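Local coordinates for oxidoreductase, zinc-binding dehydrogenase family (Myxococcus xanthus, PDB 5K1S), which is a zinc-containing medium-chain reductase that takes part in alternative de novo biosynthesis of isovaleryl coenzyme A, at residues A[49-54]-A[79-84]. Residues are numbered along the deposited sequence; the frame is centred on the assembly and turned at random.
With ZN (zinc ion), chain F.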
loop_
_atom_site.group_PDB
_atom_site.type_symbol
_atom_site.label_atom_id
_atom_site.label_comp_id
_atom_site.label_asym_id
_atom_site.label_seq_id
_atom_site.Cartn_x
_atom_site.Cartn_y
_atom_site.Cartn_z
ATOM N N LEU A 49 29.773 18.120 15.244
ATOM C CA LEU A 49 28.722 19.115 15.385
ATOM C C LEU A 49 28.724 19.706 16.787
ATOM O O LEU A 49 29.013 19.020 17.771
ATOM C CB LEU A 49 27.345 18.509 15.099
ATOM C CG LEU A 49 26.980 18.264 13.636
ATOM C CD1 LEU A 49 25.664 17.516 13.558
ATOM C CD2 LEU A 49 26.892 19.575 12.867
ATOM N N ARG A 50 28.395 20.992 16.862
ATOM C CA ARG A 50 28.185 21.686 18.129
ATOM C C ARG A 50 26.677 21.807 18.304
ATOM O O ARG A 50 26.039 22.681 17.713
ATOM C CB ARG A 50 28.876 23.044 18.124
ATOM C CG ARG A 50 29.134 23.630 19.504
ATOM C CD ARG A 50 27.923 24.352 20.066
ATOM N NE ARG A 50 28.319 25.500 20.879
ATOM C CZ ARG A 50 28.534 26.724 20.404
ATOM N NH1 ARG A 50 28.390 26.980 19.107
ATOM N NH2 ARG A 50 28.896 27.701 21.226
ATOM N N VAL A 51 26.107 20.915 19.110
ATOM C CA VAL A 51 24.658 20.794 19.200
ATOM C C VAL A 51 24.100 22.011 19.923
ATOM O O VAL A 51 24.452 22.283 21.076
ATOM C CB VAL A 51 24.260 19.497 19.916
ATOM C CG1 VAL A 51 22.746 19.320 19.891
ATOM C CG2 VAL A 51 24.955 18.298 19.276
ATOM N N HIS A 52 23.222 22.749 19.243
ATOM C CA HIS A 52 22.503 23.855 19.858
ATOM C C HIS A 52 21.129 23.451 20.369
ATOM O O HIS A 52 20.581 24.141 21.236
ATOM C CB HIS A 52 22.342 25.008 18.859
ATOM C CG HIS A 52 23.612 25.747 18.579
ATOM N ND1 HIS A 52 24.023 26.830 19.326
ATOM C CD2 HIS A 52 24.564 25.558 17.635
ATOM C CE1 HIS A 52 25.172 27.277 18.852
ATOM N NE2 HIS A 52 25.522 26.523 17.826
ATOM N N ALA A 53 20.570 22.358 19.861
ATOM C CA ALA A 53 19.256 21.900 20.283
ATOM C C ALA A 53 19.061 20.471 19.800
ATOM O O ALA A 53 19.608 20.072 18.767
ATOM C CB ALA A 53 18.148 22.807 19.737
ATOM N N CYS A 54 18.284 19.703 20.563
ATOM C CA CYS A 54 17.921 18.345 20.174
ATOM C C CYS A 54 16.472 18.099 20.552
ATOM O O CYS A 54 16.109 18.195 21.730
ATOM C CB CYS A 54 18.822 17.303 20.838
ATOM S SG CYS A 54 18.428 15.611 20.332
ATOM N N HIS A 79 17.937 11.686 18.322
ATOM C CA HIS A 79 18.155 11.638 16.883
ATOM C C HIS A 79 17.699 12.902 16.168
ATOM O O HIS A 79 17.765 12.955 14.933
ATOM C CB HIS A 79 17.436 10.423 16.278
ATOM C CG HIS A 79 15.943 10.481 16.387
ATOM N ND1 HIS A 79 15.223 9.624 17.190
ATOM C CD2 HIS A 79 15.036 11.288 15.788
ATOM C CE1 HIS A 79 13.936 9.903 17.084
ATOM N NE2 HIS A 79 13.796 10.910 16.241
ATOM N N GLU A 80 17.249 13.919 16.900
ATOM C CA GLU A 80 16.631 15.096 16.307
ATOM C C GLU A 80 17.452 16.333 16.651
ATOM O O GLU A 80 16.941 17.283 17.248
ATOM C CB GLU A 80 15.190 15.226 16.809
ATOM C CG GLU A 80 14.200 15.734 15.776
ATOM C CD GLU A 80 12.766 15.669 16.279
ATOM O OE1 GLU A 80 12.552 15.155 17.399
ATOM O OE2 GLU A 80 11.851 16.122 15.560
ATOM N N ALA A 81 18.724 16.331 16.264
ATOM C CA ALA A 81 19.683 17.335 16.697
ATOM C C ALA A 81 19.966 18.333 15.581
ATOM O O ALA A 81 20.031 17.967 14.404
ATOM C CB ALA A 81 20.989 16.676 17.143
ATOM N N ALA A 82 20.134 19.594 15.966
ATOM C CA ALA A 82 20.520 20.665 15.059
ATOM C C ALA A 82 21.704 21.394 15.672
ATOM O O ALA A 82 21.662 21.766 16.849
ATOM C CB ALA A 82 19.360 21.635 14.813
ATOM N N GLY A 83 22.752 21.589 14.888
ATOM C CA GLY A 83 23.965 22.167 15.411
ATOM C C GLY A 83 24.816 22.815 14.348
ATOM O O GLY A 83 24.358 23.094 13.239
ATOM N N GLU A 84 26.078 23.045 14.705
ATOM C CA GLU A 84 27.008 23.814 13.891
ATOM C C GLU A 84 28.268 22.995 13.660
ATOM O O GLU A 84 28.836 22.441 14.605
ATOM C CB GLU A 84 27.352 25.139 14.576
ATOM C CG GLU A 84 28.348 26.004 13.829
ATOM C CD GLU A 84 28.708 27.259 14.603
ATOM O OE1 GLU A 84 28.191 27.428 15.729
ATOM O OE2 GLU A 84 29.509 28.070 14.088
HETATM ZN ZN ZN F . 11.806 10.817 15.948
#
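E84 reaches out beside R50 and H52 with its chain fully extended, CG anti to the backbone N (chi1 178°). Its CB sits at the edge of the imidazole, 4.0 Å from H52 NE2; farther out, OE1 makes a salt bridge with R50 NH1 at 3.4 Å and lies 3.5 Å from H52 NE2. A long acid suits this place, since it can pass the ring and still meet the guanidinium. The carboxylate is turned only 21° from the imidazole plane, while R50 CD lies over one ring face, toward its rim, and W158 stacks on the ring. A smaller alanine in place of H52 would probably open a gap beside E84 CB and R50 CD and leave W158 without its stacking partner. These side chains stand on strands 46-56 and 80-88, which pair antiparallel in the GroES-like domain, interrupted by a classic beta bulge: H52 N and A53 N both donate to A82 O, at 3.0 and 3.3 Å. G83, with no side chain, lies close against V51, CA to CA 4.1 Å. Beyond the bulge, A53 O accepts from A82 N, and small A81 fits against V51 CG1 and C54 SG. At the far end of 79-84 from E84, H79 NE2 binds zinc at 2.0 Å, together with C57 and C166.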